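PDB 3FRN: flagellar protein FlgA from Thermotoga maritima, which probably serves as a periplasmic chaperone that assists assembly of the P-ring of the flagellar basal body. Local coordinates for residues A[16-21]-A[32-37]; A[108-113]-A[125-130]; A[185-190]-A[202-207]. One frame throughout, in Å; residues are numbered along the deposited sequence.

Contact 1 (A[16-21]-A[32-37])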
loop_
_atom_site.group_PDB
_atom_site.type_symbol
_atom_site.label_atom_id
_atom_site.label_comp_id
_atom_site.label_asym_id
_atom_site.label_seq_id
_atom_site.Cartn_x
_atom_site.Cartn_y
_atom_site.Cartn_z
ATOM N N GLY A 16 -18.909 -12.405 -20.576
ATOM C CA GLY A 16 -19.837 -13.525 -20.541
ATOM C C GLY A 16 -19.898 -14.188 -19.190
ATOM O O GLY A 16 -19.897 -13.520 -18.163
ATOM N N VAL A 17 -19.969 -15.512 -19.184
ATOM C CA VAL A 17 -19.981 -16.249 -17.932
ATOM C C VAL A 17 -18.755 -17.147 -17.920
ATOM O O VAL A 17 -18.501 -17.847 -18.890
ATOM C CB VAL A 17 -21.278 -17.088 -17.766
ATOM C CG1 VAL A 17 -21.146 -18.063 -16.621
ATOM C CG2 VAL A 17 -22.486 -16.188 -17.552
ATOM N N LEU A 18 -17.989 -17.099 -16.835
ATOM C CA LEU A 18 -16.813 -17.954 -16.676
ATOM C C LEU A 18 -17.189 -19.278 -16.031
ATOM O O LEU A 18 -17.921 -19.307 -15.045
ATOM C CB LEU A 18 -15.755 -17.257 -15.820
ATOM C CG LEU A 18 -14.509 -18.028 -15.375
ATOM C CD1 LEU A 18 -13.448 -18.023 -16.455
ATOM C CD2 LEU A 18 -13.971 -17.403 -14.112
ATOM N N PHE A 19 -16.679 -20.367 -16.602
ATOM C CA PHE A 19 -16.899 -21.703 -16.074
ATOM C C PHE A 19 -15.576 -22.316 -15.663
ATOM O O PHE A 19 -14.535 -21.979 -16.222
ATOM C CB PHE A 19 -17.547 -22.600 -17.129
ATOM C CG PHE A 19 -18.902 -22.138 -17.579
ATOM C CD1 PHE A 19 -20.035 -22.440 -16.836
ATOM C CD2 PHE A 19 -19.049 -21.426 -18.760
ATOM C CE1 PHE A 19 -21.291 -22.027 -17.254
ATOM C CE2 PHE A 19 -20.303 -21.014 -19.189
ATOM C CZ PHE A 19 -21.426 -21.316 -18.433
ATOM N N LEU A 20 -15.636 -23.236 -14.702
ATOM C CA LEU A 20 -14.464 -23.957 -14.206
ATOM C C LEU A 20 -13.541 -24.493 -15.311
ATOM O O LEU A 20 -12.322 -24.366 -15.205
ATOM C CB LEU A 20 -14.908 -25.098 -13.285
ATOM C CG LEU A 20 -13.839 -25.941 -12.589
ATOM C CD1 LEU A 20 -13.007 -25.098 -11.630
ATOM C CD2 LEU A 20 -14.504 -27.088 -11.862
ATOM N N ASP A 21 -14.123 -25.064 -16.369
ATOM C CA ASP A 21 -13.365 -25.587 -17.514
ATOM C C ASP A 21 -12.406 -24.567 -18.127
ATOM O O ASP A 21 -11.350 -24.939 -18.650
ATOM C CB ASP A 21 -14.311 -26.098 -18.604
ATOM C CG ASP A 21 -13.577 -26.823 -19.728
ATOM O OD1 ASP A 21 -13.756 -26.430 -20.901
ATOM O OD2 ASP A 21 -12.812 -27.775 -19.444
ATOM N N LYS A 32 -22.246 -24.489 -14.098
ATOM C CA LYS A 32 -22.489 -23.489 -13.062
ATOM C C LYS A 32 -21.657 -22.223 -13.265
ATOM O O LYS A 32 -20.478 -22.281 -13.631
ATOM C CB LYS A 32 -22.328 -24.070 -11.652
ATOM C CG LYS A 32 -21.031 -23.757 -10.940
ATOM C CD LYS A 32 -21.284 -23.481 -9.463
ATOM C CE LYS A 32 -21.943 -24.667 -8.770
ATOM N NZ LYS A 32 -22.444 -24.313 -7.415
ATOM N N ASN A 33 -22.309 -21.085 -13.041
ATOM C CA ASN A 33 -21.707 -19.762 -13.194
ATOM C C ASN A 33 -20.714 -19.486 -12.069
ATOM O O ASN A 33 -21.071 -19.497 -10.892
ATOM C CB ASN A 33 -22.816 -18.695 -13.260
ATOM C CG ASN A 33 -22.304 -17.265 -13.030
ATOM O OD1 ASN A 33 -22.914 -16.500 -12.282
ATOM N ND2 ASN A 33 -21.203 -16.899 -13.682
ATOM N N LEU A 34 -19.461 -19.263 -12.449
ATOM C CA LEU A 34 -18.407 -18.989 -11.485
ATOM C C LEU A 34 -18.247 -17.484 -11.293
ATOM O O LEU A 34 -18.267 -16.990 -10.166
ATOM C CB LEU A 34 -17.090 -19.621 -11.949
ATOM C CG LEU A 34 -15.873 -19.692 -11.022
ATOM C CD1 LEU A 34 -16.165 -20.528 -9.794
ATOM C CD2 LEU A 34 -14.706 -20.280 -11.779
ATOM N N MET A 35 -18.086 -16.765 -12.403
ATOM C CA MET A 35 -17.942 -15.309 -12.390
ATOM C C MET A 35 -18.703 -14.706 -13.567
ATOM O O MET A 35 -18.896 -15.366 -14.589
ATOM C CB MET A 35 -16.463 -14.897 -12.510
ATOM C CG MET A 35 -15.526 -15.381 -11.396
ATOM S SD MET A 35 -15.058 -14.152 -10.158
ATOM C CE MET A 35 -13.308 -14.453 -10.129
ATOM N N ILE A 36 -19.143 -13.460 -13.400
ATOM C CA ILE A 36 -19.709 -12.660 -14.485
ATOM C C ILE A 36 -18.580 -11.817 -15.050
ATOM O O ILE A 36 -18.078 -10.935 -14.373
ATOM C CB ILE A 36 -20.841 -11.713 -13.977
ATOM C CG1 ILE A 36 -21.929 -12.501 -13.241
ATOM C CG2 ILE A 36 -21.446 -10.901 -15.127
ATOM C CD1 ILE A 36 -22.564 -13.601 -14.066
ATOM N N LEU A 37 -18.182 -12.089 -16.287
ATOM C CA LEU A 37 -17.022 -11.440 -16.875
ATOM C C LEU A 37 -17.409 -10.162 -17.632
ATOM O O LEU A 37 -18.143 -10.222 -18.614
ATOM C CB LEU A 37 -16.339 -12.432 -17.816
ATOM C CG LEU A 37 -15.159 -13.311 -17.395
ATOM C CD1 LEU A 37 -15.169 -13.730 -15.952
ATOM C CD2 LEU A 37 -15.104 -14.520 -18.311
#

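Contact 2 (A[108-113]-A[125-130])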
loop_
_atom_site.group_PDB
_atom_site.type_symbol
_atom_site.label_atom_id
_atom_site.label_comp_id
_atom_site.label_asym_id
_atom_site.label_seq_id
_atom_site.Cartn_x
_atom_site.Cartn_y
_atom_site.Cartn_z
ATOM N N GLU A 108 -23.145 -0.764 -20.532
ATOM C CA GLU A 108 -23.129 0.635 -20.125
ATOM C C GLU A 108 -23.971 0.750 -18.870
ATOM O O GLU A 108 -25.194 0.695 -18.952
ATOM C CB GLU A 108 -23.719 1.556 -21.193
ATOM C CG GLU A 108 -22.984 1.580 -22.508
ATOM C CD GLU A 108 -23.533 0.563 -23.481
ATOM O OE1 GLU A 108 -24.259 0.961 -24.419
ATOM O OE2 GLU A 108 -23.255 -0.636 -23.292
ATOM N N PRO A 109 -23.320 0.890 -17.700
ATOM C CA PRO A 109 -24.069 0.986 -16.452
ATOM C C PRO A 109 -24.851 2.289 -16.341
ATOM O O PRO A 109 -24.451 3.307 -16.912
ATOM C CB PRO A 109 -22.971 0.951 -15.389
ATOM C CG PRO A 109 -21.772 1.489 -16.080
ATOM C CD PRO A 109 -21.864 0.955 -17.473
ATOM N N GLN A 110 -25.969 2.243 -15.626
ATOM C CA GLN A 110 -26.694 3.452 -15.277
ATOM C C GLN A 110 -26.055 4.068 -14.041
ATOM O O GLN A 110 -25.684 5.243 -14.042
ATOM C CB GLN A 110 -28.152 3.138 -14.972
ATOM C CG GLN A 110 -29.003 2.743 -16.162
ATOM C CD GLN A 110 -30.458 2.611 -15.769
ATOM O OE1 GLN A 110 -30.787 2.581 -14.579
ATOM N NE2 GLN A 110 -31.342 2.539 -16.761
ATOM N N THR A 111 -25.929 3.256 -12.993
ATOM C CA THR A 111 -25.427 3.705 -11.700
ATOM C C THR A 111 -24.230 2.861 -11.279
ATOM O O THR A 111 -24.152 1.671 -11.599
ATOM C CB THR A 111 -26.519 3.590 -10.621
ATOM O OG1 THR A 111 -27.813 3.716 -11.230
ATOM C CG2 THR A 111 -26.339 4.666 -9.539
ATOM N N ILE A 112 -23.281 3.484 -10.589
ATOM C CA ILE A 112 -22.134 2.766 -10.037
ATOM C C ILE A 112 -21.974 3.143 -8.568
ATOM O O ILE A 112 -21.562 4.262 -8.253
ATOM C CB ILE A 112 -20.833 3.054 -10.824
ATOM C CG1 ILE A 112 -21.003 2.661 -12.297
ATOM C CG2 ILE A 112 -19.647 2.300 -10.201
ATOM C CD1 ILE A 112 -19.909 3.147 -13.209
ATOM N N ARG A 113 -22.323 2.217 -7.675
ATOM C CA ARG A 113 -22.237 2.454 -6.232
ATOM C C ARG A 113 -21.198 1.537 -5.583
ATOM O O ARG A 113 -21.228 0.317 -5.777
ATOM C CB ARG A 113 -23.610 2.269 -5.574
ATOM C CG ARG A 113 -23.669 2.637 -4.092
ATOM C CD ARG A 113 -25.030 2.294 -3.473
ATOM N NE ARG A 113 -25.330 0.862 -3.551
ATOM C CZ ARG A 113 -26.339 0.258 -2.927
ATOM N NH1 ARG A 113 -27.173 0.951 -2.156
ATOM N NH2 ARG A 113 -26.512 -1.051 -3.073
ATOM N N PHE A 125 -21.341 -2.035 -7.062
ATOM C CA PHE A 125 -22.658 -2.371 -7.559
ATOM C C PHE A 125 -22.954 -1.637 -8.860
ATOM O O PHE A 125 -22.850 -0.404 -8.928
ATOM C CB PHE A 125 -23.720 -2.028 -6.515
ATOM C CG PHE A 125 -25.119 -2.165 -7.024
ATOM C CD1 PHE A 125 -25.634 -3.420 -7.334
ATOM C CD2 PHE A 125 -25.922 -1.041 -7.206
ATOM C CE1 PHE A 125 -26.926 -3.560 -7.809
ATOM C CE2 PHE A 125 -27.216 -1.171 -7.680
ATOM C CZ PHE A 125 -27.719 -2.433 -7.980
ATOM N N LEU A 126 -23.346 -2.395 -9.882
ATOM C CA LEU A 126 -23.654 -1.820 -11.190
ATOM C C LEU A 126 -25.102 -2.067 -11.564
ATOM O O LEU A 126 -25.546 -3.214 -11.604
ATOM C CB LEU A 126 -22.736 -2.421 -12.269
ATOM C CG LEU A 126 -21.239 -2.477 -11.984
ATOM C CD1 LEU A 126 -20.499 -3.204 -13.144
ATOM C CD2 LEU A 126 -20.693 -1.078 -11.792
ATOM N N ARG A 127 -25.837 -0.998 -11.823
ATOM C CA ARG A 127 -27.166 -1.093 -12.373
ATOM C C ARG A 127 -27.144 -0.971 -13.863
ATOM O O ARG A 127 -26.605 -0.041 -14.424
ATOM C CB ARG A 127 -28.090 -0.022 -11.812
ATOM C CG ARG A 127 -29.494 -0.502 -11.461
ATOM C CD ARG A 127 -30.328 -0.968 -12.660
ATOM N NE ARG A 127 -31.770 -0.825 -12.442
ATOM C CZ ARG A 127 -32.713 -1.666 -12.857
ATOM N NH1 ARG A 127 -32.413 -2.742 -13.540
ATOM N NH2 ARG A 127 -33.984 -1.420 -12.584
ATOM N N PHE A 128 -27.776 -1.929 -14.490
ATOM C CA PHE A 128 -27.941 -1.876 -15.931
ATOM C C PHE A 128 -29.433 -1.743 -16.207
ATOM O O PHE A 128 -30.255 -2.073 -15.339
ATOM C CB PHE A 128 -27.343 -3.129 -16.595
ATOM C CG PHE A 128 -25.867 -3.261 -16.402
ATOM C CD1 PHE A 128 -24.983 -2.620 -17.257
ATOM C CD2 PHE A 128 -25.354 -4.011 -15.354
ATOM C CE1 PHE A 128 -23.607 -2.740 -17.074
ATOM C CE2 PHE A 128 -23.993 -4.114 -15.162
ATOM C CZ PHE A 128 -23.119 -3.484 -16.023
ATOM N N PRO A 129 -29.799 -1.229 -17.399
ATOM C CA PRO A 129 -31.216 -1.169 -17.765
ATOM C C PRO A 129 -31.955 -2.505 -17.570
ATOM O O PRO A 129 -33.119 -2.504 -17.175
ATOM C CB PRO A 129 -31.174 -0.780 -19.246
ATOM C CG PRO A 129 -29.902 -0.004 -19.386
ATOM C CD PRO A 129 -28.930 -0.651 -18.447
ATOM N N ASP A 130 -31.270 -3.624 -17.805
ATOM C CA ASP A 130 -31.895 -4.945 -17.703
ATOM C C ASP A 130 -31.680 -5.694 -16.380
ATOM O O ASP A 130 -32.550 -6.460 -15.963
ATOM C CB ASP A 130 -31.519 -5.833 -18.905
ATOM C CG ASP A 130 -30.034 -6.201 -18.948
ATOM O OD1 ASP A 130 -29.729 -7.320 -19.410
ATOM O OD2 ASP A 130 -29.172 -5.388 -18.548
#

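Contact 3 (A[185-190]-A[202-207])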
loop_
_atom_site.group_PDB
_atom_site.type_symbol
_atom_site.label_atom_id
_atom_site.label_comp_id
_atom_site.label_asym_id
_atom_site.label_seq_id
_atom_site.Cartn_x
_atom_site.Cartn_y
_atom_site.Cartn_z
ATOM N N VAL A 185 17.859 7.858 4.408
ATOM C CA VAL A 185 19.249 8.057 4.852
ATOM C C VAL A 185 19.426 9.379 5.595
ATOM O O VAL A 185 18.993 10.435 5.123
ATOM C CB VAL A 185 20.296 7.940 3.707
ATOM C CG1 VAL A 185 20.517 6.486 3.353
ATOM C CG2 VAL A 185 19.891 8.763 2.478
ATOM N N GLY A 186 20.055 9.300 6.764
ATOM C CA GLY A 186 20.218 10.455 7.624
ATOM C C GLY A 186 19.209 10.472 8.754
ATOM O O GLY A 186 19.394 11.189 9.739
ATOM N N LYS A 187 18.143 9.686 8.616
ATOM C CA LYS A 187 17.115 9.597 9.643
ATOM C C LYS A 187 17.622 8.789 10.822
ATOM O O LYS A 187 18.511 7.955 10.679
ATOM C CB LYS A 187 15.831 8.958 9.102
ATOM C CG LYS A 187 15.056 9.802 8.091
ATOM C CD LYS A 187 14.013 10.672 8.756
ATOM C CE LYS A 187 13.308 11.567 7.737
ATOM N NZ LYS A 187 12.317 10.830 6.896
ATOM N N ILE A 188 17.027 9.040 11.980
ATOM C CA ILE A 188 17.415 8.406 13.229
ATOM C C ILE A 188 16.296 7.456 13.664
ATOM O O ILE A 188 15.149 7.864 13.778
ATOM C CB ILE A 188 17.716 9.492 14.308
ATOM C CG1 ILE A 188 18.968 10.281 13.909
ATOM C CG2 ILE A 188 17.893 8.882 15.693
ATOM C CD1 ILE A 188 19.170 11.549 14.681
ATOM N N SER A 189 16.639 6.195 13.885
ATOM C CA SER A 189 15.679 5.194 14.328
ATOM C C SER A 189 15.114 5.493 15.718
ATOM O O SER A 189 15.857 5.783 16.653
ATOM C CB SER A 189 16.335 3.819 14.350
ATOM O OG SER A 189 15.377 2.822 14.666
ATOM N N ARG A 190 13.795 5.408 15.853
ATOM C CA ARG A 190 13.158 5.587 17.153
ATOM C C ARG A 190 13.108 4.258 17.896
ATOM O O ARG A 190 12.743 4.208 19.071
ATOM C CB ARG A 190 11.744 6.161 17.000
ATOM C CG ARG A 190 11.676 7.539 16.338
ATOM C CD ARG A 190 10.241 7.969 16.080
ATOM N NE ARG A 190 9.727 8.807 17.157
ATOM C CZ ARG A 190 9.410 10.093 17.022
ATOM N NH1 ARG A 190 8.955 10.776 18.063
ATOM N NH2 ARG A 190 9.536 10.698 15.848
ATOM N N ASP A 202 6.702 6.413 10.915
ATOM C CA ASP A 202 6.491 6.462 12.363
ATOM C C ASP A 202 7.606 5.805 13.175
ATOM O O ASP A 202 7.576 5.822 14.404
ATOM C CB ASP A 202 5.145 5.823 12.719
ATOM C CG ASP A 202 4.950 4.465 12.063
ATOM O OD1 ASP A 202 4.606 4.419 10.859
ATOM O OD2 ASP A 202 5.130 3.444 12.758
ATOM N N MET A 203 8.594 5.229 12.495
ATOM C CA MET A 203 9.665 4.505 13.182
ATOM C C MET A 203 10.962 5.288 13.242
ATOM O O MET A 203 11.912 4.903 13.936
ATOM C CB MET A 203 9.910 3.169 12.493
ATOM C CG MET A 203 8.660 2.336 12.378
ATOM S SD MET A 203 8.997 0.603 12.149
ATOM C CE MET A 203 9.691 0.602 10.544
ATOM N N VAL A 204 10.995 6.389 12.504
ATOM C CA VAL A 204 12.202 7.172 12.355
ATOM C C VAL A 204 11.905 8.624 12.684
ATOM O O VAL A 204 10.748 9.039 12.722
ATOM C CB VAL A 204 12.785 7.056 10.914
ATOM C CG1 VAL A 204 13.157 5.619 10.587
ATOM C CG2 VAL A 204 11.818 7.605 9.877
ATOM N N LYS A 205 12.953 9.391 12.949
ATOM C CA LYS A 205 12.797 10.825 13.108
ATOM C C LYS A 205 13.936 11.518 12.411
ATOM O O LYS A 205 14.980 10.915 12.168
ATOM C CB LYS A 205 12.723 11.228 14.584
ATOM C CG LYS A 205 13.959 10.950 15.405
ATOM C CD LYS A 205 13.773 11.471 16.813
ATOM C CE LYS A 205 14.896 11.012 17.714
ATOM N NZ LYS A 205 14.442 10.920 19.131
ATOM N N ASP A 206 13.722 12.785 12.082
ATOM C CA ASP A 206 14.732 13.595 11.429
ATOM C C ASP A 206 15.913 13.869 12.361
ATOM O O ASP A 206 15.753 13.856 13.585
ATOM C CB ASP A 206 14.099 14.898 10.943
ATOM C CG ASP A 206 13.206 14.695 9.728
ATOM O OD1 ASP A 206 13.639 15.047 8.610
ATOM O OD2 ASP A 206 12.077 14.177 9.885
ATOM N N PRO A 207 17.116 14.078 11.791
ATOM C CA PRO A 207 18.260 14.524 12.596
ATOM C C PRO A 207 18.016 15.911 13.200
ATOM O O PRO A 207 17.350 16.743 12.575
ATOM C CB PRO A 207 19.406 14.574 11.579
ATOM C CG PRO A 207 18.738 14.693 10.246
ATOM C CD PRO A 207 17.481 13.891 10.376
#

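Contact 1 (A[16-21]-A[32-37])
G16-L18 and M35-L37 run antiparallel, the axes of these short segments 4.7 Å apart at closest approach and their directions 143° apart. G16 and L37 form a hydrogen-bonded pair: L37 N reaches G16 O at 2.9 Å, and G16 N bonds back to L37 O. One step on, L18 N gives an almost straight bond to M35 O (3.0 Å), but L18 O is taken by L34 N rather than by M35. L34 has nearly helical backbone angles, so one extra residue is fitted in opposite L18, much as in a classic beta bulge. G16 has backbone angles at which a CB would press on the preceding carbonyl O, a conformation that suits a residue without a side chain.

On the face that L18 shares with M35 and L37 the leucines meet, joined by L34 from the bulge. L18 CD2 lies alongside L34 CD2 at 3.8 Å and about as near M35 CG, with the chains pointing the same way, while L37 CD1 closes on L18 CB at 3.6 Å. Beyond V17, which points to the opposite face, N33 crosses the V17 side chain at about a right angle. N33 carries its CG anti to the backbone N (chi1 164°), and its ND2 sits 3.2 Å from V17 CG1 while giving a weak bond to M35 O. The same V17 CG1 lies over one face of the F19 ring, toward the rim, and F19 CD1 comes 3.2 Å from K32 O.

V45 and I67 pack on L18, Y43 and V69 on L37, so the leucine face turns inward against strands 42-45 and 65-69. The arrangement is a short antiparallel two-stranded pairing, closed by a long loop, within the FlgA N-terminal domain-like region.

Contact 2 (A[108-113]-A[125-130])
R113 and F125 bring a guanidinium and a ring together obliquely, planes 56° apart, with NE and NH2 of R113 each 4.2 Å from F125 CD2. The carboxamide of Q110 and the guanidinium of R127 are turned similarly, 59° apart. Their chains lie side by side, and Q110 OE1 comes only within 4.1 Å of R127 NE, while R127 NH1 leans back to F128 O in a weak bond. Q110 NE2 reaches across to P129, 3.9 Å from its CG. The F128 ring lies beside P109 and points the same way, its CE1 4.1 Å from P109 CD.

The backbones are tied antiparallel. R113 and F125 exchange two bonds, the shorter from F125 N to R113 O at 2.7 Å. Toward the open end of the hairpin Q110 N, not T111 N, bonds to R127 O (2.7 Å), and R127 N returns to T111 O, a slip resembling a classic beta bulge. On the opposite side of the sheet from R113 and F125, L126 CD2 fits against I112 CG1 at 3.8 Å.

This side faces helix 74-87: I112 rests on A78 and E82, L126 on V79, P109 on L75. Strand 132-148 continues the sheet beyond 125-127, with L126 bonded through the backbone to V133 and F125 packing on Y132 and T134.

Contact 3 (A[185-190]-A[202-207])
I188 and K205 face each other as an antiparallel hydrogen-bonded pair, and S189 stands opposite V204 in the non-hydrogen-bonded position with CA atoms only 4.5 Å apart. This two-stranded piece belongs to the SAF domain of the FlgA chaperone family. I188 N reaches K205 O at 2.8 Å along a nearly straight line, and K205 N returns to I188 O at the same length. A third bond, R190 N to M203 O at 2.7 Å, carries the pairing one step further, to M203 in the short 3-10 segment that leads into strand 204-205.

K187 spreads its aliphatic chain across the second segment. The turn at chi2 (-91°) swings CD over the carbonyl of K205, 3.6 Å from its O, and beside V204 CG2. Farther out K187 runs alongside D206, pointing the same way, with CE 3.6 Å from OD2; NZ stays beyond salt-bridge range and gives a weak bond to E183 O. An alanine here would probably leave V204 CG2 without the packing of the lysine CD and the D206 carboxylate without the nearby positive charge. I188 sets CD1 3.7 Å from P207 CA, while its CB meets K205 CG, the two chains slanting past each other.

Backbone hydrogen bonds between G186 and K187 and I158, and between S189 and G155 and D156, join segment 185-190 to an earlier part of the domain. S189 OG is satisfied by R191 O, and D206 O by the hydroxyl of Y238.

R190 crosses K205 at about a right angle. V204 O lies at the edge of the R190 guanidinium, in its plane, K205 CD lies over one face, and NH2 approaches K205 CB to 3.5 Å.

Overall arrangement
The three contacts follow one another along the chain, one in each of three family regions of FlgA. Contacts 1 and 2 lie on the same side of the chain's centre, their centres 20 Å apart and nearest atoms about 7 Å apart. They do not touch, yet T99 of strand 93-101 bonds to I36 of contact 1, and L38, just past contact 1, packs on L126 of contact 2. Contact 3 lies on the opposite side, with its centre 51 Å from that of contact 1 and 48 Å from that of contact 2. This spread suits an elongated, multi-domain molecule, in which each pairing lies within its own region.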